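PDB 6F5Z: 24-sterol C-methyltransferase from Haloferax volcanii, which probably transfers methyl groups from S-adenosylmethionine to a substrate as the catalytic partner of the methyltransferase activator Trm112. Local coordinates for residues 23-28 against 185-190; 29-34 against 106-111; 113-118 against 158-163; 138-143 against 217-222. All coordinates share one frame; numbering follows the deposited sequence.

Interaction 1 of 4, residues 23-28 against 185-190; sequences HWHTAK and IADLDI. With SAH (S-adenosyl-L-homocysteine), chain G.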
# COMPACT_ATOMS: atom_id res chain seq x y z
N HIS B 23 5.90 3.06 -20.11
CA HIS B 23 5.34 3.21 -18.77
C HIS B 23 4.82 1.91 -18.20
O HIS B 23 4.87 1.72 -16.97
CB HIS B 23 4.25 4.28 -18.78
CG HIS B 23 4.83 5.61 -19.15
ND1 HIS B 23 4.06 6.61 -19.71
CD2 HIS B 23 6.12 6.04 -19.07
CE1 HIS B 23 4.89 7.62 -19.94
NE2 HIS B 23 6.13 7.32 -19.57
N TRP B 24 4.36 0.99 -19.07
CA TRP B 24 3.88 -0.31 -18.59
C TRP B 24 4.93 -1.05 -17.79
O TRP B 24 4.59 -1.84 -16.89
CB TRP B 24 3.49 -1.19 -19.80
CG TRP B 24 2.96 -2.54 -19.42
CD1 TRP B 24 3.53 -3.75 -19.71
CD2 TRP B 24 1.74 -2.82 -18.74
NE1 TRP B 24 2.73 -4.77 -19.25
CE2 TRP B 24 1.61 -4.22 -18.66
CE3 TRP B 24 0.71 -2.01 -18.20
CZ2 TRP B 24 0.52 -4.84 -18.03
CZ3 TRP B 24 -0.36 -2.62 -17.57
CH2 TRP B 24 -0.45 -4.01 -17.47
N HIS B 25 6.23 -0.85 -18.11
CA HIS B 25 7.29 -1.56 -17.40
C HIS B 25 7.17 -1.43 -15.89
O HIS B 25 7.49 -2.38 -15.16
CB HIS B 25 8.68 -1.03 -17.77
CG HIS B 25 9.05 -1.18 -19.21
ND1 HIS B 25 10.13 -0.49 -19.74
CD2 HIS B 25 8.44 -1.87 -20.21
CE1 HIS B 25 10.18 -0.82 -21.03
NE2 HIS B 25 9.18 -1.63 -21.37
N THR B 26 6.73 -0.26 -15.42
CA THR B 26 6.57 -0.10 -13.96
C THR B 26 5.09 -0.05 -13.58
O THR B 26 4.70 -0.50 -12.50
CB THR B 26 7.31 1.13 -13.44
OG1 THR B 26 6.81 2.30 -14.09
CG2 THR B 26 8.81 1.00 -13.62
N ALA B 27 4.25 0.55 -14.47
CA ALA B 27 2.81 0.66 -14.17
C ALA B 27 2.18 -0.70 -13.92
O ALA B 27 1.26 -0.82 -13.08
CB ALA B 27 2.05 1.33 -15.31
N LYS B 28 2.66 -1.76 -14.61
CA LYS B 28 2.04 -3.06 -14.40
C LYS B 28 2.13 -3.47 -12.93
O LYS B 28 1.18 -4.11 -12.44
CB LYS B 28 2.70 -4.12 -15.29
CG LYS B 28 4.15 -4.42 -14.99
CD LYS B 28 4.72 -5.43 -16.02
CE LYS B 28 6.17 -5.72 -15.76
NZ LYS B 28 6.77 -6.51 -16.87
N ILE B 185 9.51 1.57 -7.80
CA ILE B 185 9.28 0.39 -8.63
C ILE B 185 10.30 0.44 -9.76
O ILE B 185 10.28 1.36 -10.59
CB ILE B 185 7.84 0.41 -9.19
CG1 ILE B 185 6.83 0.39 -7.98
CG2 ILE B 185 7.61 -0.83 -10.08
CD1 ILE B 185 5.37 0.45 -8.43
N ALA B 186 11.22 -0.55 -9.75
CA ALA B 186 12.27 -0.56 -10.76
C ALA B 186 11.71 -0.91 -12.13
O ALA B 186 10.74 -1.69 -12.26
CB ALA B 186 13.32 -1.58 -10.38
N ASP B 187 12.38 -0.36 -13.19
CA ASP B 187 12.08 -0.72 -14.57
C ASP B 187 13.18 -1.73 -14.91
O ASP B 187 14.35 -1.35 -15.11
CB ASP B 187 12.11 0.49 -15.51
CG ASP B 187 11.86 0.11 -16.95
OD1 ASP B 187 12.03 -1.09 -17.29
OD2 ASP B 187 11.45 0.98 -17.73
N LEU B 188 12.79 -3.00 -14.96
CA LEU B 188 13.74 -4.10 -15.25
C LEU B 188 13.72 -4.48 -16.71
O LEU B 188 14.53 -5.30 -17.14
CB LEU B 188 13.36 -5.33 -14.43
CG LEU B 188 13.41 -5.21 -12.89
CD1 LEU B 188 13.15 -6.56 -12.23
CD2 LEU B 188 14.72 -4.62 -12.40
N ASP B 189 12.77 -3.94 -17.48
CA ASP B 189 12.59 -4.32 -18.87
C ASP B 189 13.42 -3.54 -19.83
O ASP B 189 13.80 -4.06 -20.88
CB ASP B 189 11.12 -4.21 -19.28
CG ASP B 189 10.29 -5.23 -18.54
OD1 ASP B 189 10.61 -6.43 -18.65
OD2 ASP B 189 9.40 -4.82 -17.77
N ILE B 190 13.66 -2.27 -19.54
CA ILE B 190 14.44 -1.47 -20.48
C ILE B 190 15.86 -2.02 -20.60
O ILE B 190 16.50 -2.34 -19.60
CB ILE B 190 14.41 0.05 -20.12
CG1 ILE B 190 15.04 0.89 -21.25
CG2 ILE B 190 15.05 0.32 -18.74
CD1 ILE B 190 14.80 2.43 -21.15
N SAH G . -0.94 7.91 -18.05
CA SAH G . -0.41 7.79 -19.44
CB SAH G . -0.07 9.17 -20.12
CG SAH G . 1.07 9.92 -19.42
SD SAH G . 1.43 11.50 -20.28
C SAH G . 0.83 6.87 -19.51
O SAH G . 1.19 6.35 -18.37
OXT SAH G . 1.41 6.66 -20.55
C5' SAH G . 0.46 12.71 -19.35
C4' SAH G . -1.01 12.73 -19.72
O4' SAH G . -1.68 13.65 -18.83
C3' SAH G . -1.22 13.26 -21.15
O3' SAH G . -2.08 12.42 -21.92
C2' SAH G . -1.71 14.70 -20.92
O2' SAH G . -2.55 15.22 -21.95
C1' SAH G . -2.43 14.59 -19.58
N9 SAH G . -2.48 15.84 -18.82
C8 SAH G . -1.41 16.62 -18.44
N7 SAH G . -1.75 17.66 -17.72
C5 SAH G . -3.13 17.56 -17.60
C6 SAH G . -4.09 18.36 -16.96
N6 SAH G . -3.81 19.50 -16.30
N1 SAH G . -5.39 17.98 -17.05
C2 SAH G . -5.70 16.88 -17.75
N3 SAH G . -4.88 16.05 -18.40
C4 SAH G . -3.59 16.44 -18.28
O HOH W 1 9.94 -3.73 -15.35
O HOH W 2 7.04 -4.87 -19.11

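Interaction 2 of 4, residues 29-34 against 106-111; sequences HALARM and HVWSME. With SAH (S-adenosyl-L-homocysteine), chain G.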
# COMPACT_ATOMS: atom_id res chain seq x y z
N HIS B 29 3.22 -3.13 -12.24
CA HIS B 29 3.42 -3.54 -10.85
C HIS B 29 2.59 -2.69 -9.93
O HIS B 29 2.04 -3.20 -8.95
CB HIS B 29 4.89 -3.41 -10.44
CG HIS B 29 5.77 -4.38 -11.17
ND1 HIS B 29 5.59 -5.75 -11.04
CD2 HIS B 29 6.80 -4.15 -12.02
CE1 HIS B 29 6.54 -6.31 -11.78
NE2 HIS B 29 7.27 -5.39 -12.41
N ALA B 30 2.49 -1.38 -10.22
CA ALA B 30 1.69 -0.50 -9.37
C ALA B 30 0.20 -0.86 -9.50
O ALA B 30 -0.52 -0.94 -8.50
CB ALA B 30 1.90 0.96 -9.77
N LEU B 31 -0.27 -1.14 -10.73
CA LEU B 31 -1.67 -1.49 -10.94
C LEU B 31 -2.02 -2.77 -10.21
O LEU B 31 -3.12 -2.90 -9.65
CB LEU B 31 -1.97 -1.67 -12.44
CG LEU B 31 -1.93 -0.37 -13.20
CD1 LEU B 31 -1.74 -0.59 -14.73
CD2 LEU B 31 -3.19 0.45 -12.96
N ALA B 32 -1.07 -3.72 -10.18
CA ALA B 32 -1.34 -5.01 -9.54
C ALA B 32 -1.56 -4.87 -8.05
O ALA B 32 -2.14 -5.79 -7.46
CB ALA B 32 -0.21 -5.99 -9.80
N ARG B 33 -1.10 -3.77 -7.45
CA ARG B 33 -1.22 -3.56 -6.00
C ARG B 33 -2.60 -3.03 -5.65
O ARG B 33 -2.97 -3.07 -4.45
CB ARG B 33 -0.16 -2.53 -5.53
CG ARG B 33 1.23 -3.08 -5.62
CD ARG B 33 2.30 -2.09 -5.23
NE ARG B 33 3.63 -2.59 -5.59
CZ ARG B 33 4.77 -2.11 -5.12
NH1 ARG B 33 4.77 -1.11 -4.25
NH2 ARG B 33 5.93 -2.60 -5.53
N MET B 34 -3.33 -2.41 -6.63
CA MET B 34 -4.58 -1.72 -6.30
C MET B 34 -5.61 -2.66 -5.72
O MET B 34 -5.84 -3.74 -6.28
CB MET B 34 -5.14 -0.97 -7.51
CG MET B 34 -4.23 0.12 -7.93
SD MET B 34 -4.96 1.12 -9.26
CE MET B 34 -6.23 2.09 -8.34
N HIS B 106 -11.66 4.27 -6.77
CA HIS B 106 -10.22 4.47 -6.77
C HIS B 106 -9.83 5.41 -7.89
O HIS B 106 -10.53 5.50 -8.91
CB HIS B 106 -9.44 3.16 -6.98
CG HIS B 106 -9.79 2.10 -6.00
ND1 HIS B 106 -10.74 1.11 -6.30
CD2 HIS B 106 -9.36 1.94 -4.73
CE1 HIS B 106 -10.84 0.39 -5.20
NE2 HIS B 106 -10.06 0.84 -4.22
N VAL B 107 -8.72 6.13 -7.67
CA VAL B 107 -8.17 7.02 -8.72
C VAL B 107 -6.74 6.53 -8.96
O VAL B 107 -5.99 6.25 -8.03
CB VAL B 107 -8.16 8.49 -8.22
CG1 VAL B 107 -7.45 9.41 -9.23
CG2 VAL B 107 -9.59 8.99 -7.99
N TRP B 108 -6.37 6.45 -10.26
CA TRP B 108 -5.06 6.08 -10.72
C TRP B 108 -4.50 7.25 -11.53
O TRP B 108 -5.23 7.88 -12.28
CB TRP B 108 -5.18 4.87 -11.68
CG TRP B 108 -3.98 4.65 -12.56
CD1 TRP B 108 -3.80 5.13 -13.83
CD2 TRP B 108 -2.76 3.97 -12.21
NE1 TRP B 108 -2.56 4.74 -14.32
CE2 TRP B 108 -1.89 4.06 -13.32
CE3 TRP B 108 -2.33 3.30 -11.05
CZ2 TRP B 108 -0.65 3.42 -13.35
CZ3 TRP B 108 -1.07 2.70 -11.05
CH2 TRP B 108 -0.23 2.80 -12.18
N SER B 109 -3.20 7.50 -11.40
CA SER B 109 -2.55 8.44 -12.29
C SER B 109 -1.10 8.03 -12.49
O SER B 109 -0.37 7.82 -11.51
CB SER B 109 -2.69 9.87 -11.79
OG SER B 109 -2.06 10.78 -12.67
N MET B 110 -0.66 7.93 -13.74
CA MET B 110 0.74 7.59 -14.03
C MET B 110 1.32 8.68 -14.95
O MET B 110 0.72 9.01 -16.00
CB MET B 110 0.83 6.23 -14.74
CG MET B 110 2.19 5.91 -15.37
SD MET B 110 3.45 5.64 -14.10
CE MET B 110 4.82 4.99 -15.07
N GLU B 111 2.48 9.21 -14.56
CA GLU B 111 3.22 10.16 -15.38
C GLU B 111 2.37 11.36 -15.80
O GLU B 111 2.60 11.89 -16.91
CB GLU B 111 3.79 9.40 -16.62
CG GLU B 111 5.02 8.59 -16.26
CD GLU B 111 6.21 9.50 -16.04
OE1 GLU B 111 6.24 10.22 -15.01
OE2 GLU B 111 7.07 9.58 -16.95
N SAH G . -0.94 7.91 -18.05
CA SAH G . -0.41 7.79 -19.44
CB SAH G . -0.07 9.17 -20.12
CG SAH G . 1.07 9.92 -19.42
SD SAH G . 1.43 11.50 -20.28
C SAH G . 0.83 6.87 -19.51
O SAH G . 1.19 6.35 -18.37
OXT SAH G . 1.41 6.66 -20.55
C5' SAH G . 0.46 12.71 -19.35
C4' SAH G . -1.01 12.73 -19.72
O4' SAH G . -1.68 13.65 -18.83
C3' SAH G . -1.22 13.26 -21.15
O3' SAH G . -2.08 12.42 -21.92
C2' SAH G . -1.71 14.70 -20.92
O2' SAH G . -2.55 15.22 -21.95
C1' SAH G . -2.43 14.59 -19.58
N9 SAH G . -2.48 15.84 -18.82
C8 SAH G . -1.41 16.62 -18.44
N7 SAH G . -1.75 17.66 -17.72
C5 SAH G . -3.13 17.56 -17.60
C6 SAH G . -4.09 18.36 -16.96
N6 SAH G . -3.81 19.50 -16.30
N1 SAH G . -5.39 17.98 -17.05
C2 SAH G . -5.70 16.88 -17.75
N3 SAH G . -4.88 16.05 -18.40
C4 SAH G . -3.59 16.44 -18.28

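Interaction 3 of 4, residues 113-118 against 158-163; sequences FYYAAD and IDMTRW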
# COMPACT_ATOMS: atom_id res chain seq x y z
N PHE B 113 0.56 13.52 -12.89
CA PHE B 113 0.21 14.38 -11.77
C PHE B 113 1.02 15.66 -11.67
O PHE B 113 0.45 16.70 -11.32
CB PHE B 113 0.26 13.61 -10.44
CG PHE B 113 0.02 14.45 -9.22
CD1 PHE B 113 -1.27 14.77 -8.82
CD2 PHE B 113 1.09 14.99 -8.50
CE1 PHE B 113 -1.48 15.58 -7.69
CE2 PHE B 113 0.88 15.82 -7.39
CZ PHE B 113 -0.40 16.09 -7.00
N TYR B 114 2.29 15.56 -11.99
CA TYR B 114 3.20 16.68 -11.82
C TYR B 114 3.00 17.76 -12.89
O TYR B 114 3.67 18.79 -12.81
CB TYR B 114 4.63 16.19 -11.73
CG TYR B 114 5.02 15.25 -12.85
CD1 TYR B 114 5.43 15.74 -14.09
CD2 TYR B 114 5.05 13.87 -12.65
CE1 TYR B 114 5.85 14.89 -15.10
CE2 TYR B 114 5.44 13.00 -13.68
CZ TYR B 114 5.86 13.52 -14.90
OH TYR B 114 6.32 12.68 -15.90
N TYR B 115 2.06 17.57 -13.84
CA TYR B 115 1.74 18.65 -14.77
C TYR B 115 0.57 19.47 -14.22
O TYR B 115 0.21 20.50 -14.83
CB TYR B 115 1.33 18.07 -16.14
CG TYR B 115 2.42 17.30 -16.85
CD1 TYR B 115 3.53 17.96 -17.39
CD2 TYR B 115 2.33 15.92 -17.03
CE1 TYR B 115 4.52 17.25 -18.08
CE2 TYR B 115 3.34 15.21 -17.66
CZ TYR B 115 4.43 15.88 -18.19
OH TYR B 115 5.41 15.17 -18.86
N ALA B 116 -0.08 19.04 -13.11
CA ALA B 116 -1.22 19.80 -12.56
C ALA B 116 -0.80 21.24 -12.29
O ALA B 116 0.29 21.44 -11.76
CB ALA B 116 -1.73 19.17 -11.27
N ALA B 117 -1.67 22.21 -12.61
CA ALA B 117 -1.38 23.64 -12.37
C ALA B 117 -1.32 23.94 -10.87
O ALA B 117 -0.53 24.79 -10.44
CB ALA B 117 -2.44 24.51 -13.05
N ASP B 118 -2.16 23.25 -10.08
CA ASP B 118 -2.22 23.51 -8.65
C ASP B 118 -2.31 22.12 -8.02
O ASP B 118 -3.39 21.61 -7.75
CB ASP B 118 -3.45 24.38 -8.36
CG ASP B 118 -3.71 24.76 -6.92
OD1 ASP B 118 -3.02 24.24 -6.03
OD2 ASP B 118 -4.64 25.55 -6.68
N ILE B 158 5.03 23.39 -20.04
CA ILE B 158 4.16 23.46 -18.84
C ILE B 158 5.08 23.49 -17.60
O ILE B 158 6.08 22.76 -17.55
CB ILE B 158 3.24 22.20 -18.81
CG1 ILE B 158 2.22 22.24 -19.96
CG2 ILE B 158 2.53 22.00 -17.42
CD1 ILE B 158 1.44 20.93 -20.13
N ASP B 159 4.72 24.29 -16.60
CA ASP B 159 5.44 24.37 -15.34
C ASP B 159 5.10 23.10 -14.55
O ASP B 159 3.95 22.88 -14.15
CB ASP B 159 5.01 25.60 -14.54
CG ASP B 159 5.29 26.92 -15.22
OD1 ASP B 159 6.44 27.13 -15.68
OD2 ASP B 159 4.37 27.78 -15.25
N MET B 160 6.12 22.27 -14.36
CA MET B 160 6.02 20.98 -13.67
C MET B 160 6.30 21.12 -12.15
O MET B 160 7.11 21.96 -11.75
CB MET B 160 7.04 20.01 -14.30
CG MET B 160 6.83 19.84 -15.81
SD MET B 160 8.29 19.13 -16.62
CE MET B 160 8.16 17.43 -16.08
N THR B 161 5.69 20.25 -11.32
CA THR B 161 5.93 20.24 -9.89
C THR B 161 6.91 19.12 -9.60
O THR B 161 6.66 17.95 -9.92
CB THR B 161 4.60 20.10 -9.15
OG1 THR B 161 3.89 21.34 -9.32
CG2 THR B 161 4.79 19.85 -7.64
N ARG B 162 8.03 19.47 -8.97
CA ARG B 162 9.09 18.51 -8.68
C ARG B 162 9.13 18.33 -7.18
O ARG B 162 9.62 19.19 -6.45
CB ARG B 162 10.44 19.01 -9.21
CG ARG B 162 11.42 17.84 -9.37
CD ARG B 162 12.68 18.31 -10.09
NE ARG B 162 13.65 18.82 -9.13
CZ ARG B 162 14.65 19.65 -9.43
NH1 ARG B 162 15.51 20.02 -8.49
NH2 ARG B 162 14.78 20.13 -10.66
N TRP B 163 8.54 17.23 -6.69
CA TRP B 163 8.52 16.99 -5.26
C TRP B 163 9.38 15.81 -4.90
O TRP B 163 9.51 14.88 -5.70
CB TRP B 163 7.10 16.66 -4.78
CG TRP B 163 6.17 17.83 -4.61
CD1 TRP B 163 6.49 19.16 -4.54
CD2 TRP B 163 4.75 17.75 -4.51
NE1 TRP B 163 5.34 19.92 -4.41
CE2 TRP B 163 4.26 19.07 -4.37
CE3 TRP B 163 3.83 16.69 -4.54
CZ2 TRP B 163 2.88 19.34 -4.27
CZ3 TRP B 163 2.48 16.95 -4.42
CH2 TRP B 163 2.01 18.27 -4.29
O HOH W 3 1.26 23.26 -14.57
O HOH W 4 2.94 22.19 -11.66

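Interaction 4 of 4, residues 138-143 against 217-222; sequences CAVNYY and GTLLTV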
# COMPACT_ATOMS: atom_id res chain seq x y z
N CYS B 138 -0.66 7.19 -7.12
CA CYS B 138 0.01 8.25 -7.82
C CYS B 138 1.41 7.78 -8.20
O CYS B 138 2.27 7.67 -7.32
CB CYS B 138 0.08 9.46 -6.88
SG CYS B 138 0.86 10.91 -7.62
N ALA B 139 1.63 7.52 -9.52
CA ALA B 139 2.92 7.00 -9.95
C ALA B 139 3.58 8.05 -10.82
O ALA B 139 2.92 8.58 -11.75
CB ALA B 139 2.72 5.72 -10.74
N VAL B 140 4.85 8.38 -10.53
CA VAL B 140 5.52 9.44 -11.24
C VAL B 140 6.97 9.09 -11.47
O VAL B 140 7.62 8.51 -10.59
CB VAL B 140 5.44 10.81 -10.51
CG1 VAL B 140 3.99 11.32 -10.39
CG2 VAL B 140 6.09 10.76 -9.13
N ASN B 141 7.52 9.56 -12.62
CA ASN B 141 8.94 9.42 -12.91
C ASN B 141 9.70 10.73 -12.74
O ASN B 141 10.92 10.69 -12.73
CB ASN B 141 9.17 8.85 -14.34
CG ASN B 141 8.70 7.42 -14.44
OD1 ASN B 141 8.54 6.76 -13.44
ND2 ASN B 141 8.44 6.93 -15.64
N TYR B 142 8.99 11.85 -12.59
CA TYR B 142 9.59 13.17 -12.41
C TYR B 142 9.44 13.48 -10.92
O TYR B 142 8.32 13.74 -10.46
CB TYR B 142 8.86 14.20 -13.27
CG TYR B 142 9.40 15.61 -13.10
CD1 TYR B 142 10.62 15.98 -13.66
CD2 TYR B 142 8.67 16.56 -12.42
CE1 TYR B 142 11.10 17.29 -13.55
CE2 TYR B 142 9.12 17.89 -12.33
CZ TYR B 142 10.34 18.24 -12.88
OH TYR B 142 10.77 19.54 -12.79
N TYR B 143 10.55 13.43 -10.15
CA TYR B 143 10.52 13.66 -8.73
C TYR B 143 11.94 13.99 -8.27
O TYR B 143 12.90 13.70 -9.01
CB TYR B 143 9.86 12.49 -7.96
CG TYR B 143 10.54 11.15 -8.15
CD1 TYR B 143 10.17 10.31 -9.20
CD2 TYR B 143 11.53 10.73 -7.28
CE1 TYR B 143 10.80 9.08 -9.39
CE2 TYR B 143 12.16 9.49 -7.45
CZ TYR B 143 11.78 8.67 -8.51
OH TYR B 143 12.40 7.45 -8.71
N GLY B 217 13.84 4.16 -10.43
CA GLY B 217 12.57 3.73 -11.03
C GLY B 217 11.45 4.74 -10.87
O GLY B 217 11.67 5.96 -10.83
N THR B 218 10.22 4.23 -10.80
CA THR B 218 9.00 5.03 -10.68
C THR B 218 8.64 5.18 -9.21
O THR B 218 8.61 4.19 -8.48
CB THR B 218 7.85 4.30 -11.41
OG1 THR B 218 8.17 4.26 -12.81
CG2 THR B 218 6.51 5.00 -11.28
N LEU B 219 8.33 6.41 -8.79
CA LEU B 219 7.87 6.60 -7.42
C LEU B 219 6.36 6.34 -7.37
O LEU B 219 5.61 6.89 -8.19
CB LEU B 219 8.14 8.08 -7.01
CG LEU B 219 7.41 8.56 -5.72
CD1 LEU B 219 7.90 7.83 -4.50
CD2 LEU B 219 7.71 10.05 -5.49
N LEU B 220 5.90 5.53 -6.40
CA LEU B 220 4.49 5.32 -6.21
C LEU B 220 4.13 5.76 -4.81
O LEU B 220 4.77 5.31 -3.86
CB LEU B 220 4.11 3.83 -6.35
CG LEU B 220 2.67 3.45 -5.93
CD1 LEU B 220 1.63 4.07 -6.91
CD2 LEU B 220 2.52 1.91 -5.89
N THR B 221 3.08 6.63 -4.70
CA THR B 221 2.58 6.99 -3.36
C THR B 221 1.10 6.63 -3.36
O THR B 221 0.39 6.94 -4.32
CB THR B 221 2.75 8.50 -3.09
OG1 THR B 221 4.10 8.89 -3.40
CG2 THR B 221 2.46 8.87 -1.61
N VAL B 222 0.64 5.96 -2.30
CA VAL B 222 -0.76 5.50 -2.19
C VAL B 222 -1.44 6.24 -1.04
O VAL B 222 -0.90 6.23 0.07
CB VAL B 222 -0.81 3.99 -1.93
CG1 VAL B 222 -2.25 3.49 -1.72
CG2 VAL B 222 -0.16 3.24 -3.10
O HOH W 5 3.93 9.61 -6.08
O HOH W 6 7.77 4.04 -16.22

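Interaction 1 of 4, residues 23-28 against 185-190
Helix 16-33, which precedes the first strand of this Rossmann-like methyltransferase, meets the loop after strand 178-185, outermost in the sheet of this chain, through a His-carboxylate hydrogen bond. His25 ND1 donates to the syn lone pair of Asp187 OD2 at 2.8 Å, with an N-H...O angle of 155° and the acceptor in the ring plane, although ring and carboxylate planes are 71° apart. The other oxygen, Asp187 OD1, accepts from the backbone N of Asp189 and, at 3.0 Å, from Ile190 N; the two bonds form an Asx turn within an Asx motif. Asp189 CB is thereby set over the face of the His25 imidazole, 3.6 Å from its centroid and 8° off the normal, a CH-pi contact. The extended Lys28 chain brings NZ tip to tip with Asp189 OD2 in a salt bridge of 3.3 Å, and one water joins the same two atoms. Next to His25 along the helix, Thr26 CG2 lies 3.4 Å from Ile185 O, while its hydroxyl bonds to Thr218. An alanine at Asp187 would remove the acceptor of ND1 and of both backbone N-H groups, and would probably loosen the turn that holds Asp189 over the ring. Two residues before His25, His23 ND1 donates to SAH OXT (2.8 Å), so the helix carries a ligand-binding histidine beside a loop-binding one; the carboxylates near His25 could favour its protonated form.

Interaction 2 of 4, residues 29-34 against 106-111
Next to the S-adenosylhomocysteine pocket, the last turns of helix 16-33 cover one side of strand 104-110, the strand whose C-terminal end holds the amino group of the ligand. The packing centres on the Trp108 indole, which leaves the strand with CG anti to the backbone N (chi1 162°). Leu31 crosses it at about a right angle and lays CD2 over the six-membered ring, 3.5 Å from the centroid and 9° off the normal, which defines a CH-pi contact over the face. Ala30 CB comes instead at the rim, in the ring plane, 3.7 Å from Trp108 CZ3. Edge and face are thus met by consecutive residues of the helix. In the Rossmann-like methyltransferase fold this strand runs between 41-45 and 134-140, parallel to both, and Trp108 also touches Ala52 of helix 51-60. Just past the helix, Met34 bends at chi3 (74°): its SD approaches Trp108 CE3 to 3.9 Å in an oblique Met-aromatic contact, and its methyl CE turns to His106 CB at 3.6 Å. No hydrogen bond crosses between the two segments; the contact rests mainly on apolar and sulfur-aromatic packing. Two residues beyond Trp108, the carbonyl O of Met110 accepts from SAH N at 2.9 Å. Met110 CG lies 3.2 Å from the carboxylate atom SAH O, and the backbone O of Glu111 is 3.3 Å from SAH C5'.

Interaction 3 of 4, residues 113-118 against 158-163
A single backbone hydrogen bond joins the two loops: Thr161 N donates to Tyr114 O at 2.9 Å, with an N-H...O angle of 161° and the donor in the carbonyl plane. Both loops follow strands of the Rossmann-like sheet at its cofactor-binding end: strand 104-110 leads into residues 113-118, and strand 134-140 precedes the loop that holds residues 158-163. The Met160 side chain runs alongside Tyr114 and Tyr115, pointing the same way. Its bend at chi3 (74°) brings the methyl CE to 3.6 Å from Tyr114 CE1, while CG lies 4.1 Å from Tyr115 CD1. Tyr114 CE1 itself stands 3.5 Å above the Tyr115 ring plane, offset toward the rim, and Ile158 CG2 meets that ring at its edge. On the other side of Tyr114 in sequence, Phe113 CE2 touches Trp163 CZ3 in an oblique aromatic pair whose planes differ by 49°. The ring of Tyr115 also touches S-adenosylhomocysteine and meets Phe7 of helix 3-11 edge-to-face; an alanine here would remove the ring that Met160, Ile158 and the ligand touch, and would probably loosen the packing between the loops on this side of the pocket. In the second shell, Glu111 binds the hydroxyl of Tyr114 and so restrains the end of that side chain, and Asp118 caps helix 119-129 through His121 N. Two waters bridge the loops where their backbones do not pair directly. One donates to Tyr115 O and Asp159 O; the other donates to Ala116 O and Asp159 O and accepts from Thr161 OG1, 2.7 Å away.

Interaction 4 of 4, residues 138-143 against 217-222
Tyr143 and Leu219 cross obliquely where the loop after strand 134-140 turns back over strand 218-224. Leu219 CB sits over the face of the phenol ring, 3.8 Å from its centroid and 15° off the normal, a CH-pi contact. The ring edge is turned to the residue just before the other strand: Tyr143 OH donates to Gly217 O at 2.7 Å, approaching from 51° above the carbonyl plane. With CG in the crowded position between backbone N and carbonyl carbon (chi1 60°), Tyr143 folds across Leu219. Val140 lies side by side with Leu219 on the same sheet face, CG2 to CB 4.0 Å. Asn141 crosses Thr218 obliquely; Thr218 OG1 donates to Asn141 OD1 at 2.6 Å, in the carbonyl plane on a lone pair. The strands themselves pair antiparallel. Cys138 with Thr221 and Val140 with Leu219 are hydrogen-bonded pairs, each with two N-H...O bonds; Leu219 N, for example, donates to Val140 O at 2.9 Å. Between them lies the non-hydrogen-bonded pair Ala139-Leu220, whose CA atoms are 4.4 Å apart. Gly217 leaves helix 206-216 with positive phi, a conformation that favours glycine. A water donates to Cys138 O and bonds to Thr221 OG1, which has a further partner in Gln182. Strand 218-224 thus enters the sheet antiparallel between 134-140 and 178-185. Helix 165-174 covers the Val140-Leu219 face through Tyr168, and on the face of Ala139 and Leu220, Ala139 touches Met110 of strand 104-110, as does Thr218.

In the fold
From the N terminus, helix 16-33 supplies the first segments of interactions 1 and 2. Interaction 2 closes first, fastening the helix to strand 104-110, and is nested within the longer loop that interaction 1 closes at residues 185-190. Interaction 3 lies in that loop too and follows interaction 2 in series, joining the loops after strands 104-110 and 134-140. Interaction 4 brings the chain's last strand against 134-140; its segments alternate with those of interactions 1 and 3, so it crosses both. Thr218 and Ile185 link interactions 1 and 4, and Glu111 bonds to Asn141 between interactions 2 and 4. The centres of interactions 1 and 3 are about 22 Å apart.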